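Local coordinates for protein bifunctional cytochrome P450/NADPH--P450 reductase (Deinococcus aerius, PDB 7F3H) that carries heme and catalyses hydroxylation of organic substrates, probably drawing electrons from NADPH through a reductase domain fused to it in the full-length protein, at residues 7-12 with 41-46; 53-58 with 358-363; 115-120 with 307-312. One frame throughout, in Å; residues are numbered along the deposited sequence.

How the interactions relate
Interactions 1 and 2 are neighbours in one beta-sheet, with centres 11 Å apart. Strand 43-48 of interaction 1 runs antiparallel to strand 51-56 of interaction 2. A probable backbone hydrogen bond of 2.8 Å joins Leu46 N to Leu53 O across the two strands. Interaction 3 lies on the other side of the chain's centre, in the helical part of the P450 fold. Its centre is 36 Å from that of interaction 2 and 46 Å from that of interaction 1. Interactions 2 and 3 both come near the heme: the side chain of Leu359 in interaction 2 is about 7 Å from it, that of Met116 in interaction 3 about 8 Å.

Interaction 1. Residues 7-12 with 41-46; sequences PIPSPP and EGLFQL
Ile8, Pro9 and Pro11 form the apolar part of this contact, packing against side chains of residues 41-46. Ile8 does its touching with the CG2 branch. This methyl lies 3.8 Å from Leu43 CG and just as near to CB of Gln45. With CG1 anti to the carbonyl carbon (chi1 -64°), CG2 is set anti to the backbone N, and the Ile8 side chain crosses those of Leu43 and Gln45 at about a right angle. An alanine here lacks CG1, CG2 and CD1 and would probably open a gap beside Leu43 CG and Gln45 CB. Pro9 offers its ring. Pro9 CD is 4.0 Å from Leu43 CD2. Pro9 CG is 3.7 Å from Glu41 CD, the carboxylate carbon. Further along, CD of Pro11 meets Leu46 CD2 at 3.7 Å.

The contact covers an outermost strand, 43-48, of the mixed beta-sheet of the P450 fold. The N-terminal segment 7-12 is not itself a strand. Strand 51-56 lies on the other side of strand 43-48, and Leu35 of helix 28-38 touches Pro11, Phe44 and Leu46.

The polar part is slight. Gln45 N gives a weak hydrogen bond to Pro9 O, 2.8 Å long but bent to 128° at the hydrogen. The same oxygen receives a CA-H...O contact from Phe44 CA at 3.1 Å. The hydroxyl OG of Ser10 is modelled 2.4 Å from Gln45 O, too short for its exact geometry to be trusted.

Interaction 2. Residues 53-58 with 358-363; sequences LIQAYD and ALLIPA
Gln55 and Ala56 pair with Ala358 and Leu359 as parallel strands inside the mixed beta-sheet of the P450 fold. Three backbone hydrogen bonds hold the pairing. Ala358 N gives one to Ile54 O (2.9 Å). Ala56 N returns one to Ala358 O (2.8 Å). Leu360 N gives the third to Ala56 O (2.7 Å), and that bond is nearly straight, 168° at the hydrogen.

Leu360 then ends the strand pairing. It is the centre of an inverse gamma turn and the N-cap residue of the short helix 361-365, which by its position corresponds to helix K' of P450s. Two side chains of the turn and helix meet Tyr57. Leu360 lies side by side with Tyr57, pointing the same way, and its CD2 is 3.8 Å from Tyr57 CD1. The CB of Ala363 comes within 3.5 Å of CB of Tyr57. With Tyr57 CG between the backbone N and the carbonyl carbon (chi1 49°), the ring starts beside Ala363, whose CB is 3.8 Å from Tyr57 CG. The tyrosine hydroxyl is held outside the contact by a hydrogen bond to Ile39 O. On the same face of the sheet as Ala358, Gln55 lays its bent side chain beside that residue, with CD 3.8 Å from Ala358 CB.

Interaction 3. Residues 115-120 with 307-312; sequences AMKGYF and PTYDTV
Phe120 lays one face of its ring on the peptide that joins Thr308 to Tyr309, where helix 113-137 of the P450 fold meets the start of the short helix 309-313. By their positions these correspond to helices D and J' of P450s. Tyr309 N stands 3.4 Å above the ring plane, over the centre. The carbonyl carbon of Thr308 lies above the same face but toward the rim, 3.3 Å from Phe120 CZ. Pro307 O approaches the ring at its edge. Val312 CG2 is 3.8 Å from Phe120 CE1. CG of Phe120 is anti to its backbone N (chi1 177°), which carries Phe120 CG to 3.9 Å from Tyr309 CB.

Tyr309 reaches back the other way. Its ring takes a CH-pi contact over one face from Lys117 CB, 4.2 Å from the ring centroid. Met116 CB touches CE1 of the same ring at 3.7 Å.

Farther out, the hydroxyl of Tyr309 is hydrogen-bonded to Gln113 NE2, which gives the far end of the ring a polar partner outside the contact. Helix 408-425 backs the contact: Leu417 touches Phe120, and Leu420 and Leu421 touch Pro307. The start of helix 309-313 is set by a capping box. Thr308 N gives a hydrogen bond to Thr311 OG1 (3.1 Å), and Thr311 N gives one back to Thr308 OG1 (3.2 Å).

Interaction 1. Residues 7-12 with 41-46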
# COMPACT_ATOMS: atom_id res chain seq x y z
N PRO A 7 9.32 -8.95 31.69
CA PRO A 7 9.99 -9.30 30.43
C PRO A 7 8.96 -9.41 29.31
O PRO A 7 7.84 -9.88 29.51
CB PRO A 7 10.64 -10.66 30.73
CG PRO A 7 9.80 -11.24 31.85
CD PRO A 7 9.34 -10.05 32.68
N ILE A 8 9.33 -8.89 28.14
CA ILE A 8 8.45 -9.01 26.98
C ILE A 8 8.28 -10.49 26.65
O ILE A 8 9.29 -11.23 26.58
CB ILE A 8 9.03 -8.24 25.78
CG1 ILE A 8 9.07 -6.74 26.09
CG2 ILE A 8 8.22 -8.53 24.52
CD1 ILE A 8 9.80 -5.92 25.08
N PRO A 9 7.06 -11.00 26.50
CA PRO A 9 6.90 -12.43 26.22
C PRO A 9 7.68 -12.84 24.97
O PRO A 9 7.84 -12.07 24.02
CB PRO A 9 5.39 -12.59 26.02
CG PRO A 9 4.77 -11.39 26.75
CD PRO A 9 5.78 -10.29 26.59
N SER A 10 8.17 -14.09 25.00
CA SER A 10 8.94 -14.66 23.92
C SER A 10 8.65 -16.15 23.77
O SER A 10 8.57 -16.87 24.78
CB SER A 10 10.44 -14.41 24.14
OG SER A 10 11.14 -14.52 22.91
N PRO A 11 8.46 -16.65 22.55
CA PRO A 11 8.15 -18.09 22.35
C PRO A 11 9.36 -18.94 22.68
O PRO A 11 10.50 -18.46 22.65
CB PRO A 11 7.82 -18.17 20.85
CG PRO A 11 7.63 -16.78 20.42
CD PRO A 11 8.50 -15.95 21.26
N PRO A 12 9.16 -20.21 23.00
CA PRO A 12 10.25 -21.02 23.58
C PRO A 12 11.50 -21.28 22.70
O PRO A 12 12.52 -21.68 23.29
CB PRO A 12 9.55 -22.33 23.97
CG PRO A 12 8.30 -22.35 23.15
CD PRO A 12 7.88 -20.94 22.99
N GLU A 41 -0.80 -11.15 25.94
CA GLU A 41 -0.26 -9.89 26.45
C GLU A 41 -0.15 -8.81 25.40
O GLU A 41 0.15 -7.65 25.74
CB GLU A 41 1.12 -10.07 27.07
CG GLU A 41 1.13 -10.87 28.32
CD GLU A 41 1.38 -12.33 28.02
OE1 GLU A 41 0.96 -12.79 26.93
OE2 GLU A 41 1.98 -13.04 28.86
N GLY A 42 -0.23 -9.16 24.12
CA GLY A 42 -0.30 -8.14 23.09
C GLY A 42 1.03 -7.69 22.51
O GLY A 42 1.02 -6.81 21.62
N LEU A 43 2.16 -8.25 22.97
CA LEU A 43 3.42 -8.00 22.27
C LEU A 43 4.34 -9.19 22.56
O LEU A 43 4.22 -9.84 23.60
CB LEU A 43 4.13 -6.67 22.71
CG LEU A 43 5.01 -6.50 23.97
CD1 LEU A 43 5.84 -5.17 24.00
CD2 LEU A 43 4.35 -6.77 25.28
N PHE A 44 5.28 -9.45 21.66
CA PHE A 44 6.26 -10.52 21.91
C PHE A 44 7.60 -10.16 21.29
O PHE A 44 7.72 -9.19 20.54
CB PHE A 44 5.78 -11.90 21.43
CG PHE A 44 5.55 -11.98 19.93
CD1 PHE A 44 6.61 -12.07 19.04
CD2 PHE A 44 4.25 -12.02 19.43
CE1 PHE A 44 6.40 -12.14 17.69
CE2 PHE A 44 4.02 -12.10 18.07
CZ PHE A 44 5.10 -12.16 17.19
N GLN A 45 8.59 -10.99 21.59
CA GLN A 45 10.01 -10.77 21.29
C GLN A 45 10.61 -12.02 20.63
O GLN A 45 10.34 -13.13 21.08
CB GLN A 45 10.72 -10.49 22.60
CG GLN A 45 11.97 -9.70 22.57
CD GLN A 45 12.60 -9.69 23.96
OE1 GLN A 45 12.06 -10.27 24.90
NE2 GLN A 45 13.77 -9.07 24.08
N LEU A 46 11.41 -11.83 19.57
CA LEU A 46 12.18 -12.87 18.89
C LEU A 46 13.65 -12.52 18.79
O LEU A 46 14.00 -11.33 18.76
CB LEU A 46 11.59 -13.09 17.47
CG LEU A 46 10.16 -13.62 17.26
CD1 LEU A 46 9.95 -13.86 15.79
CD2 LEU A 46 9.89 -14.89 18.05

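Interaction 2. Residues 53-58 with 358-363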
# COMPACT_ATOMS: atom_id res chain seq x y z
N LEU A 53 13.77 -8.64 17.59
CA LEU A 53 12.56 -8.24 16.88
C LEU A 53 11.40 -8.22 17.87
O LEU A 53 11.20 -9.18 18.62
CB LEU A 53 12.25 -9.17 15.69
CG LEU A 53 11.11 -8.80 14.70
CD1 LEU A 53 11.37 -7.49 13.96
CD2 LEU A 53 10.89 -9.91 13.67
N ILE A 54 10.68 -7.09 17.92
CA ILE A 54 9.52 -6.94 18.81
C ILE A 54 8.29 -6.69 17.96
O ILE A 54 8.33 -5.88 17.02
CB ILE A 54 9.74 -5.81 19.83
CG1 ILE A 54 11.06 -6.06 20.57
CG2 ILE A 54 8.57 -5.71 20.80
CD1 ILE A 54 11.37 -5.05 21.61
N GLN A 55 7.20 -7.41 18.27
CA GLN A 55 5.91 -7.29 17.58
C GLN A 55 4.81 -6.83 18.54
O GLN A 55 4.64 -7.41 19.62
CB GLN A 55 5.52 -8.62 16.93
CG GLN A 55 6.47 -9.09 15.82
CD GLN A 55 6.23 -8.38 14.51
OE1 GLN A 55 5.21 -7.71 14.32
NE2 GLN A 55 7.15 -8.55 13.58
N ALA A 56 4.05 -5.79 18.14
CA ALA A 56 3.00 -5.23 18.98
C ALA A 56 1.66 -5.20 18.27
O ALA A 56 1.57 -4.74 17.13
CB ALA A 56 3.32 -3.83 19.42
N TYR A 57 0.60 -5.59 19.00
CA TYR A 57 -0.75 -5.72 18.45
C TYR A 57 -1.88 -5.44 19.47
O TYR A 57 -3.05 -5.37 19.07
CB TYR A 57 -0.89 -7.11 17.80
CG TYR A 57 -0.41 -8.25 18.68
CD1 TYR A 57 0.95 -8.57 18.73
CD2 TYR A 57 -1.31 -9.03 19.41
CE1 TYR A 57 1.41 -9.58 19.53
CE2 TYR A 57 -0.84 -10.06 20.21
CZ TYR A 57 0.52 -10.32 20.27
OH TYR A 57 0.99 -11.35 21.04
N ASP A 58 -1.55 -5.31 20.76
CA ASP A 58 -2.54 -4.87 21.75
C ASP A 58 -2.96 -3.43 21.45
O ASP A 58 -2.09 -2.55 21.32
CB ASP A 58 -1.97 -4.92 23.17
CG ASP A 58 -3.01 -4.54 24.24
OD1 ASP A 58 -3.83 -5.40 24.57
OD2 ASP A 58 -2.99 -3.41 24.77
N ALA A 358 7.66 -3.28 15.81
CA ALA A 358 6.79 -3.44 14.66
C ALA A 358 5.32 -3.47 15.10
O ALA A 358 4.97 -4.16 16.06
CB ALA A 358 7.17 -4.71 13.89
N LEU A 359 4.47 -2.72 14.40
CA LEU A 359 3.03 -2.86 14.57
C LEU A 359 2.53 -4.06 13.77
O LEU A 359 2.54 -4.04 12.53
CB LEU A 359 2.29 -1.60 14.14
CG LEU A 359 2.80 -0.23 14.58
CD1 LEU A 359 1.86 0.84 14.09
CD2 LEU A 359 2.87 -0.16 16.08
N LEU A 360 2.04 -5.09 14.46
CA LEU A 360 1.58 -6.30 13.78
C LEU A 360 0.13 -6.10 13.31
O LEU A 360 -0.83 -6.57 13.91
CB LEU A 360 1.75 -7.50 14.71
CG LEU A 360 1.47 -8.88 14.12
CD1 LEU A 360 2.36 -9.18 12.90
CD2 LEU A 360 1.63 -9.93 15.22
N ILE A 361 0.03 -5.41 12.16
CA ILE A 361 -1.27 -4.91 11.69
C ILE A 361 -2.34 -6.00 11.59
O ILE A 361 -3.47 -5.77 12.05
CB ILE A 361 -1.09 -4.15 10.36
CG1 ILE A 361 -0.15 -2.95 10.48
CG2 ILE A 361 -2.44 -3.69 9.80
CD1 ILE A 361 -0.66 -1.80 11.44
N PRO A 362 -2.09 -7.17 11.00
CA PRO A 362 -3.15 -8.18 10.98
C PRO A 362 -3.65 -8.55 12.36
O PRO A 362 -4.86 -8.72 12.55
CB PRO A 362 -2.49 -9.37 10.27
CG PRO A 362 -1.36 -8.81 9.57
CD PRO A 362 -0.88 -7.63 10.30
N ALA A 363 -2.75 -8.70 13.33
CA ALA A 363 -3.19 -9.06 14.67
C ALA A 363 -3.94 -7.90 15.31
O ALA A 363 -4.93 -8.12 16.03
CB ALA A 363 -2.00 -9.50 15.51

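Interaction 3. Residues 115-120 with 307-312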
# COMPACT_ATOMS: atom_id res chain seq x y z
N ALA A 115 -8.65 17.83 -3.83
CA ALA A 115 -7.79 17.76 -5.02
C ALA A 115 -8.11 16.58 -5.94
O ALA A 115 -7.68 16.58 -7.11
CB ALA A 115 -6.32 17.70 -4.59
N MET A 116 -8.90 15.61 -5.48
CA MET A 116 -9.03 14.35 -6.20
C MET A 116 -9.79 14.53 -7.51
O MET A 116 -9.48 13.85 -8.50
CB MET A 116 -9.71 13.33 -5.30
CG MET A 116 -8.77 12.82 -4.19
SD MET A 116 -7.34 11.86 -4.74
CE MET A 116 -5.93 12.83 -4.21
N LYS A 117 -10.78 15.43 -7.53
CA LYS A 117 -11.49 15.72 -8.77
C LYS A 117 -10.52 16.05 -9.90
O LYS A 117 -10.67 15.55 -11.02
CB LYS A 117 -12.48 16.88 -8.55
CG LYS A 117 -13.63 16.85 -9.56
CD LYS A 117 -14.35 18.19 -9.71
CE LYS A 117 -15.00 18.26 -11.10
NZ LYS A 117 -16.15 19.19 -11.09
N GLY A 118 -9.45 16.80 -9.59
CA GLY A 118 -8.46 17.15 -10.60
C GLY A 118 -7.82 15.95 -11.28
O GLY A 118 -7.23 16.11 -12.36
N TYR A 119 -7.81 14.80 -10.62
CA TYR A 119 -7.18 13.58 -11.10
C TYR A 119 -8.16 12.60 -11.73
O TYR A 119 -7.73 11.65 -12.40
CB TYR A 119 -6.44 12.89 -9.96
CG TYR A 119 -5.41 13.76 -9.26
CD1 TYR A 119 -4.47 14.47 -9.97
CD2 TYR A 119 -5.39 13.87 -7.88
CE1 TYR A 119 -3.53 15.26 -9.34
CE2 TYR A 119 -4.46 14.66 -7.24
CZ TYR A 119 -3.53 15.36 -7.96
OH TYR A 119 -2.58 16.14 -7.31
N PHE A 120 -9.47 12.84 -11.59
CA PHE A 120 -10.46 11.83 -11.94
C PHE A 120 -10.34 11.37 -13.38
O PHE A 120 -10.27 10.16 -13.67
CB PHE A 120 -11.87 12.37 -11.71
CG PHE A 120 -12.93 11.41 -12.10
CD1 PHE A 120 -13.21 10.32 -11.30
CD2 PHE A 120 -13.64 11.59 -13.27
CE1 PHE A 120 -14.19 9.40 -11.65
CE2 PHE A 120 -14.63 10.67 -13.64
CZ PHE A 120 -14.90 9.57 -12.83
N PRO A 307 -19.10 7.26 -15.23
CA PRO A 307 -19.17 8.00 -13.97
C PRO A 307 -18.39 9.31 -14.06
O PRO A 307 -17.56 9.52 -14.95
CB PRO A 307 -18.55 7.04 -12.95
CG PRO A 307 -17.64 6.13 -13.75
CD PRO A 307 -18.28 6.03 -15.13
N THR A 308 -18.76 10.22 -13.15
CA THR A 308 -17.97 11.39 -12.78
C THR A 308 -17.36 11.16 -11.40
O THR A 308 -17.59 10.13 -10.76
CB THR A 308 -18.81 12.67 -12.70
OG1 THR A 308 -19.71 12.54 -11.60
CG2 THR A 308 -19.55 12.95 -14.01
N TYR A 309 -16.52 12.11 -10.97
CA TYR A 309 -16.04 12.10 -9.59
C TYR A 309 -17.20 12.15 -8.60
O TYR A 309 -17.12 11.55 -7.51
CB TYR A 309 -15.06 13.25 -9.37
CG TYR A 309 -14.65 13.46 -7.94
CD1 TYR A 309 -13.71 12.63 -7.32
CD2 TYR A 309 -15.18 14.52 -7.19
CE1 TYR A 309 -13.32 12.84 -6.00
CE2 TYR A 309 -14.79 14.73 -5.86
CZ TYR A 309 -13.87 13.88 -5.28
OH TYR A 309 -13.50 14.10 -3.98
N ASP A 310 -18.27 12.86 -8.95
CA ASP A 310 -19.46 12.88 -8.11
C ASP A 310 -20.01 11.48 -7.93
O ASP A 310 -20.44 11.10 -6.83
CB ASP A 310 -20.52 13.81 -8.70
CG ASP A 310 -21.50 14.31 -7.65
OD1 ASP A 310 -21.01 14.92 -6.67
OD2 ASP A 310 -22.73 14.05 -7.77
N THR A 311 -20.07 10.71 -9.02
CA THR A 311 -20.53 9.34 -8.88
C THR A 311 -19.74 8.62 -7.81
O THR A 311 -20.31 8.02 -6.89
CB THR A 311 -20.43 8.60 -10.20
OG1 THR A 311 -21.00 9.41 -11.23
CG2 THR A 311 -21.18 7.27 -10.11
N VAL A 312 -18.40 8.72 -7.88
CA VAL A 312 -17.56 8.03 -6.92
C VAL A 312 -17.89 8.47 -5.50
O VAL A 312 -17.98 7.64 -4.58
CB VAL A 312 -16.07 8.26 -7.24
CG1 VAL A 312 -15.21 7.62 -6.15
CG2 VAL A 312 -15.73 7.68 -8.61